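Local coordinates for protein arsenic responsive repressor ArsR (Corynebacterium glutamicum ATCC 13032, PDB 6J0E) that represses transcription, presumably by binding operator DNA as a winged helix-turn-helix dimer, until As(III) binding brings about derepression, at the interface of chains A and B. Sequence-based numbering; all coordinates share one arbitrary frame. Chains: chain A/B, Arsenic responsive repressor ArsR.

Contact 1: the interface of chains A and B. Residues chain A 102, 106, 109; chain B 6, 116-118.
A:Arg109 of helix 103-111 reaches across the dimer interface to the start of strand 116-125, where B:Ser116 and B:Glu118 receive its guanidinium. From CB the chain leaves with CG anti to the carbonyl carbon (chi1 -75°), runs extended through CG, and bends at chi3 (-46°), which brings the guanidinium back toward the helix, next to A:Ala106. A:Arg109 CD passes B:Glu118 OE1 at 3.8 Å. Beyond it A:Arg109 NE donates to B:Glu118 OE1 at 2.8 Å. A:Arg109 NH2 reaches the other carboxylate oxygen, B:Glu118 OE2, at 2.7 Å. This is a side-on, two-nitrogen salt bridge: each oxygen uses its syn lone pair, and the two planes lie only 19° apart. A:Arg109 NH2 also gives a nearly straight, in-plane hydrogen bond to the hydroxyl B:Ser116 OG at 2.8 Å. A:Arg109 NH1 meets a water at 2.9 Å, which also contacts B:Ser116 OG and the carbonyl O of A:Pro102. CA of A:Ala106 flanks one guanidinium face and the carbonyl O of B:Ser116 the other. Arginine suits the place because its flat group can serve a carboxylate, a hydroxyl and a water together; the small alanine lets it lie close to its own helix. The salt bridge presumably pins the partner's C-terminal strand to helix 103-111 in the dimer. Beyond the carboxylate, the B:Thr6 hydroxyl OG1 donates to the anti lone pair of B:Glu118 OE2 at 2.5 Å.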
loop_
_atom_site.group_PDB
_atom_site.type_symbol
_atom_site.label_atom_id
_atom_site.label_comp_id
_atom_site.label_asym_id
_atom_site.label_seq_id
_atom_site.Cartn_x
_atom_site.Cartn_y
_atom_site.Cartn_z
ATOM N N PRO A 102 -12.142 -2.261 -2.706
ATOM C CA PRO A 102 -11.008 -1.429 -2.992
ATOM C C PRO A 102 -10.621 -0.473 -1.925
ATOM O O PRO A 102 -9.414 0.019 -1.884
ATOM C CB PRO A 102 -11.471 -0.672 -4.215
ATOM C CG PRO A 102 -12.959 -0.555 -4.050
ATOM C CD PRO A 102 -13.300 -1.894 -3.553
ATOM N N ALA A 106 -6.808 1.463 -1.038
ATOM C CA ALA A 106 -6.472 2.892 -1.301
ATOM C C ALA A 106 -5.992 3.664 -0.103
ATOM O O ALA A 106 -5.067 4.484 -0.189
ATOM C CB ALA A 106 -7.770 3.506 -1.915
ATOM N N ARG A 109 -2.356 2.738 0.273
ATOM C CA ARG A 109 -1.573 3.452 -0.710
ATOM C C ARG A 109 -1.299 4.892 -0.217
ATOM O O ARG A 109 -0.156 5.355 -0.311
ATOM C CB ARG A 109 -2.232 3.451 -2.007
ATOM C CG ARG A 109 -2.193 2.140 -2.828
ATOM C CD ARG A 109 -2.543 2.269 -4.254
ATOM N NE ARG A 109 -3.767 3.083 -4.526
ATOM C CZ ARG A 109 -5.018 2.572 -4.600
ATOM N NH1 ARG A 109 -5.243 1.242 -4.333
ATOM N NH2 ARG A 109 -6.090 3.386 -4.928
ATOM N N THR B 6 -8.856 9.464 -6.399
ATOM C CA THR B 6 -8.829 8.007 -6.538
ATOM C C THR B 6 -10.004 7.584 -7.356
ATOM O O THR B 6 -11.128 7.877 -6.990
ATOM C CB THR B 6 -8.837 7.364 -5.104
ATOM O OG1 THR B 6 -7.684 7.689 -4.387
ATOM C CG2 THR B 6 -9.003 5.785 -5.241
ATOM N N SER B 116 -8.576 0.343 -7.930
ATOM C CA SER B 116 -8.630 1.828 -7.896
ATOM C C SER B 116 -7.191 2.285 -7.977
ATOM O O SER B 116 -6.230 1.495 -7.762
ATOM C CB SER B 116 -9.338 2.379 -6.683
ATOM O OG SER B 116 -8.674 2.305 -5.387
ATOM N N MET B 117 -7.020 3.548 -8.360
ATOM C CA MET B 117 -5.728 4.128 -8.531
ATOM C C MET B 117 -5.887 5.647 -8.365
ATOM O O MET B 117 -6.967 6.120 -8.538
ATOM C CB MET B 117 -5.121 3.806 -9.897
ATOM C CG MET B 117 -5.864 4.322 -11.084
ATOM S SD MET B 117 -5.020 4.065 -12.643
ATOM C CE MET B 117 -3.581 5.111 -12.616
ATOM N N GLU B 118 -4.765 6.283 -8.109
ATOM C CA GLU B 118 -4.667 7.788 -7.965
ATOM C C GLU B 118 -4.168 8.344 -9.202
ATOM O O GLU B 118 -3.047 8.007 -9.631
ATOM C CB GLU B 118 -3.826 8.144 -6.663
ATOM C CG GLU B 118 -4.579 7.982 -5.412
ATOM C CD GLU B 118 -4.830 6.453 -5.056
ATOM O OE1 GLU B 118 -3.611 5.795 -5.228
ATOM O OE2 GLU B 118 -5.882 6.026 -4.842
HETATM O O HOH W 1 -7.944 0.141 -4.154
#

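Contact 2: the interface of chains A and B. Residues chain A 47, 55, 100, 102, 105, 109; chain B 112, 114.
B:Ile114 meets A:Phe105 and A:Val100 through its two branches: with chi1 at -56°, CG2 stands anti to the backbone N and points to A:Val100, while CG1 lies toward the CD1 side of the A:Phe105 ring. In A:Phe105, chi1 of -63° places the ring and chi2 of -75° turns a face to B:Ile114. CB of B:Ile114 sits over that face, 4.0 Å from the ring centroid of A:Phe105 and displaced toward the rim, in a CH-pi contact. A beta-branched residue suits this spot, since its branches spread over the ring while B:Ile114 CG2 packs tightly on CG1 of A:Val100, 3.4 Å away. B:Ile114 CG2 also lies 4.1 Å from the sulfur SG of A:Cys55. Alongside, CB of B:Leu112 rests 3.8 Å from CG of A:Arg109, the two chains running antiparallel to one another. B:Leu112 CD2 comes within 4.1 Å of A:Phe105 CD1. Two backbone carbonyls of chain B also find partners. A:Arg109 NH1 donates to the carbonyl O of B:Leu112 at 2.8 Å, and the water already held by the arginine also lies 2.8 Å from the carbonyl O of B:Ile114. A:Cys55 also belongs to the arsenic pocket. The site thus holds the loop carrying B:Leu112 and B:Ile114 against an apolar surface of the other subunit and may couple metalloid binding to dimer geometry.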
loop_
_atom_site.group_PDB
_atom_site.type_symbol
_atom_site.label_atom_id
_atom_site.label_comp_id
_atom_site.label_asym_id
_atom_site.label_seq_id
_atom_site.Cartn_x
_atom_site.Cartn_y
_atom_site.Cartn_z
ATOM N N LEU A 47 -4.690 -12.786 -2.415
ATOM C CA LEU A 47 -4.947 -11.536 -3.125
ATOM C C LEU A 47 -4.474 -11.548 -4.569
ATOM O O LEU A 47 -5.144 -11.056 -5.407
ATOM C CB LEU A 47 -4.401 -10.322 -2.331
ATOM C CG LEU A 47 -4.510 -8.904 -2.856
ATOM C CD1 LEU A 47 -6.031 -8.597 -2.859
ATOM C CD2 LEU A 47 -3.678 -7.976 -1.980
ATOM N N CYS A 55 -10.760 -9.266 -10.145
ATOM C CA CYS A 55 -11.479 -8.914 -8.961
ATOM C C CYS A 55 -12.937 -9.287 -9.074
ATOM O O CYS A 55 -13.737 -8.752 -8.452
ATOM C CB CYS A 55 -11.262 -7.491 -8.464
ATOM S SG CYS A 55 -9.587 -7.120 -7.944
ATOM N N VAL A 100 -13.394 -8.561 -3.407
ATOM C CA VAL A 100 -12.434 -7.556 -2.980
ATOM C C VAL A 100 -13.178 -6.279 -2.844
ATOM O O VAL A 100 -14.031 -5.968 -3.715
ATOM C CB VAL A 100 -11.337 -7.303 -4.049
ATOM C CG1 VAL A 100 -10.462 -6.243 -3.571
ATOM C CG2 VAL A 100 -10.583 -8.549 -4.243
ATOM N N PRO A 102 -12.142 -2.261 -2.706
ATOM C CA PRO A 102 -11.008 -1.429 -2.992
ATOM C C PRO A 102 -10.621 -0.473 -1.925
ATOM O O PRO A 102 -9.414 0.019 -1.884
ATOM C CB PRO A 102 -11.471 -0.672 -4.215
ATOM C CG PRO A 102 -12.959 -0.555 -4.050
ATOM C CD PRO A 102 -13.300 -1.894 -3.553
ATOM N N PHE A 105 -7.377 -0.762 0.505
ATOM C CA PHE A 105 -6.120 -0.788 -0.335
ATOM C C PHE A 105 -5.791 0.666 -0.655
ATOM O O PHE A 105 -4.642 1.054 -0.613
ATOM C CB PHE A 105 -6.270 -1.641 -1.564
ATOM C CG PHE A 105 -6.526 -3.090 -1.272
ATOM C CD1 PHE A 105 -5.448 -3.830 -0.850
ATOM C CD2 PHE A 105 -7.757 -3.685 -1.491
ATOM C CE1 PHE A 105 -5.631 -5.172 -0.518
ATOM C CE2 PHE A 105 -7.948 -5.025 -1.177
ATOM C CZ PHE A 105 -6.888 -5.742 -0.684
ATOM N N ARG A 109 -2.356 2.738 0.273
ATOM C CA ARG A 109 -1.573 3.452 -0.710
ATOM C C ARG A 109 -1.299 4.892 -0.217
ATOM O O ARG A 109 -0.156 5.355 -0.311
ATOM C CB ARG A 109 -2.232 3.451 -2.007
ATOM C CG ARG A 109 -2.193 2.140 -2.828
ATOM C CD ARG A 109 -2.543 2.269 -4.254
ATOM N NE ARG A 109 -3.767 3.083 -4.526
ATOM C CZ ARG A 109 -5.018 2.572 -4.600
ATOM N NH1 ARG A 109 -5.243 1.242 -4.333
ATOM N NH2 ARG A 109 -6.090 3.386 -4.928
ATOM N N LEU B 112 -0.566 -2.811 -4.183
ATOM C CA LEU B 112 -1.838 -2.448 -3.542
ATOM C C LEU B 112 -2.812 -1.681 -4.504
ATOM O O LEU B 112 -3.800 -1.164 -3.981
ATOM C CB LEU B 112 -1.583 -1.534 -2.335
ATOM C CG LEU B 112 -0.764 -2.016 -1.095
ATOM C CD1 LEU B 112 -0.380 -0.791 -0.225
ATOM C CD2 LEU B 112 -1.542 -2.912 -0.275
ATOM N N ILE B 114 -5.448 -2.212 -6.275
ATOM C CA ILE B 114 -6.456 -3.246 -6.326
ATOM C C ILE B 114 -7.856 -2.600 -6.530
ATOM O O ILE B 114 -8.477 -2.166 -5.594
ATOM C CB ILE B 114 -6.487 -4.004 -4.937
ATOM C CG1 ILE B 114 -5.085 -4.544 -4.627
ATOM C CG2 ILE B 114 -7.538 -5.156 -5.026
ATOM C CD1 ILE B 114 -4.658 -5.581 -5.533
HETATM O O HOH W 2 -7.944 0.141 -4.154
#

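Contact 3: the interface of chains A and B. Residues chain A 23, 28, 31-32, 35; chain B 38, 40, 44.
B:Leu44, early in helix 41-52, reaches the flank of helix 25-38 of chain A and hides 51 Å² there. Its methyl CD1 does the touching: an extended chi2 (-168°) carries this branch outward, to 3.5 Å between B:Leu44 CD1 and the backbone N of A:Ala32. The carbonyl O of A:Ser28 and CB of A:Tyr31 lie close to the same methyl. One methyl thus packs against a stretch of helix backbone, a place for a slim aliphatic branch. A:Ala32 suits the approach because its short side chain keeps the helix surface low; A:Ala32 CB reaches the backbone of B:Asp40 instead, 3.7 Å from its carbonyl carbon C. A turn further on, A:Phe35, with 23 Å² hidden by chain B, packs on B:Leu38, the last residue of helix 28-38. The two side chains cross obliquely. B:Leu38 CD1 lies over the centre of the A:Phe35 ring, 4.1 Å above its plane. B:Leu38 CB is 4.0 Å from A:Phe35 CG. A flat aromatic ring offers the broad surface that a leucine methyl can cover. Repeated about the two-fold axis, this packing holds helix 25-38 of one subunit against helix 41-52 and the end of helix 28-38 of the other, which helps fix the dimer that presumably positions the two DNA-binding halves.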
loop_
_atom_site.group_PDB
_atom_site.type_symbol
_atom_site.label_atom_id
_atom_site.label_comp_id
_atom_site.label_asym_id
_atom_site.label_seq_id
_atom_site.Cartn_x
_atom_site.Cartn_y
_atom_site.Cartn_z
ATOM N N LEU A 23 1.562 10.604 11.949
ATOM C CA LEU A 23 0.389 9.842 12.299
ATOM C C LEU A 23 0.295 9.812 13.808
ATOM O O LEU A 23 1.329 9.878 14.516
ATOM C CB LEU A 23 0.490 8.370 11.745
ATOM C CG LEU A 23 0.434 8.050 10.241
ATOM C CD1 LEU A 23 1.002 6.644 9.967
ATOM C CD2 LEU A 23 -0.949 8.167 9.632
ATOM N N SER A 28 -1.698 5.169 13.665
ATOM C CA SER A 28 -0.524 4.200 13.555
ATOM C C SER A 28 -0.905 2.724 13.988
ATOM O O SER A 28 -0.469 1.689 13.307
ATOM C CB SER A 28 0.748 4.721 14.333
ATOM O OG SER A 28 0.782 4.384 15.774
ATOM N N TYR A 31 -3.341 1.299 11.048
ATOM C CA TYR A 31 -2.669 0.872 9.808
ATOM C C TYR A 31 -1.694 -0.239 10.029
ATOM O O TYR A 31 -1.647 -1.115 9.185
ATOM C CB TYR A 31 -2.066 2.081 8.991
ATOM C CG TYR A 31 -3.212 2.979 8.562
ATOM C CD1 TYR A 31 -4.269 2.489 7.703
ATOM C CD2 TYR A 31 -3.355 4.261 9.066
ATOM C CE1 TYR A 31 -5.332 3.221 7.296
ATOM C CE2 TYR A 31 -4.464 5.017 8.677
ATOM C CZ TYR A 31 -5.466 4.527 7.798
ATOM O OH TYR A 31 -6.602 5.259 7.410
ATOM N N ALA A 32 -0.942 -0.265 11.149
ATOM C CA ALA A 32 -0.197 -1.396 11.535
ATOM C C ALA A 32 -1.040 -2.693 11.479
ATOM O O ALA A 32 -0.565 -3.786 10.899
ATOM C CB ALA A 32 0.465 -1.270 12.907
ATOM N N PHE A 35 -1.596 -3.694 7.880
ATOM C CA PHE A 35 -0.386 -4.255 7.287
ATOM C C PHE A 35 -0.057 -5.652 7.825
ATOM O O PHE A 35 0.428 -6.446 7.089
ATOM C CB PHE A 35 0.829 -3.284 7.451
ATOM C CG PHE A 35 0.781 -2.085 6.520
ATOM C CD1 PHE A 35 0.615 -2.254 5.195
ATOM C CD2 PHE A 35 0.897 -0.732 7.051
ATOM C CE1 PHE A 35 0.738 -1.252 4.304
ATOM C CE2 PHE A 35 0.894 0.304 6.140
ATOM C CZ PHE A 35 0.789 0.069 4.803
ATOM N N LEU B 38 6.127 -3.409 8.200
ATOM C CA LEU B 38 5.314 -2.260 8.357
ATOM C C LEU B 38 4.189 -2.415 9.391
ATOM O O LEU B 38 3.579 -1.471 9.796
ATOM C CB LEU B 38 4.703 -1.838 7.022
ATOM C CG LEU B 38 5.674 -1.302 5.975
ATOM C CD1 LEU B 38 4.845 -0.950 4.771
ATOM C CD2 LEU B 38 6.333 0.054 6.522
ATOM N N ASP B 40 3.943 -2.588 12.454
ATOM C CA ASP B 40 4.291 -2.211 13.811
ATOM C C ASP B 40 3.963 -0.686 13.910
ATOM O O ASP B 40 4.461 0.089 13.144
ATOM C CB ASP B 40 5.791 -2.438 14.049
ATOM C CG ASP B 40 6.236 -1.954 15.421
ATOM O OD1 ASP B 40 6.230 -0.776 15.720
ATOM O OD2 ASP B 40 6.621 -2.746 16.215
ATOM N N LEU B 44 5.650 2.763 11.841
ATOM C CA LEU B 44 4.866 3.647 10.979
ATOM C C LEU B 44 5.010 5.089 11.360
ATOM O O LEU B 44 5.069 5.960 10.486
ATOM C CB LEU B 44 3.344 3.271 11.042
ATOM C CG LEU B 44 3.090 2.006 10.272
ATOM C CD1 LEU B 44 1.529 1.957 10.161
ATOM C CD2 LEU B 44 3.650 1.899 8.885
#

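Contact 1 and contact 2 form one continuous patch: their centres of C-alpha atoms lie about 8 Å apart, and both use A:Pro102 and A:Arg109. One arginine from helix 103-111 therefore ties down both the loop and the strand that follow the partner's corresponding helix. The C-alpha centre of contact 3 is about 18 Å from those of contact 1 and contact 2; it joins helix 25-38 to the end of the partner's equivalent helix (28-38 in chain B) and to its helix 41-52. Helix 41-52 serves contact 2 in one copy and contact 3 in the other, so by the two-fold each copy takes part in both.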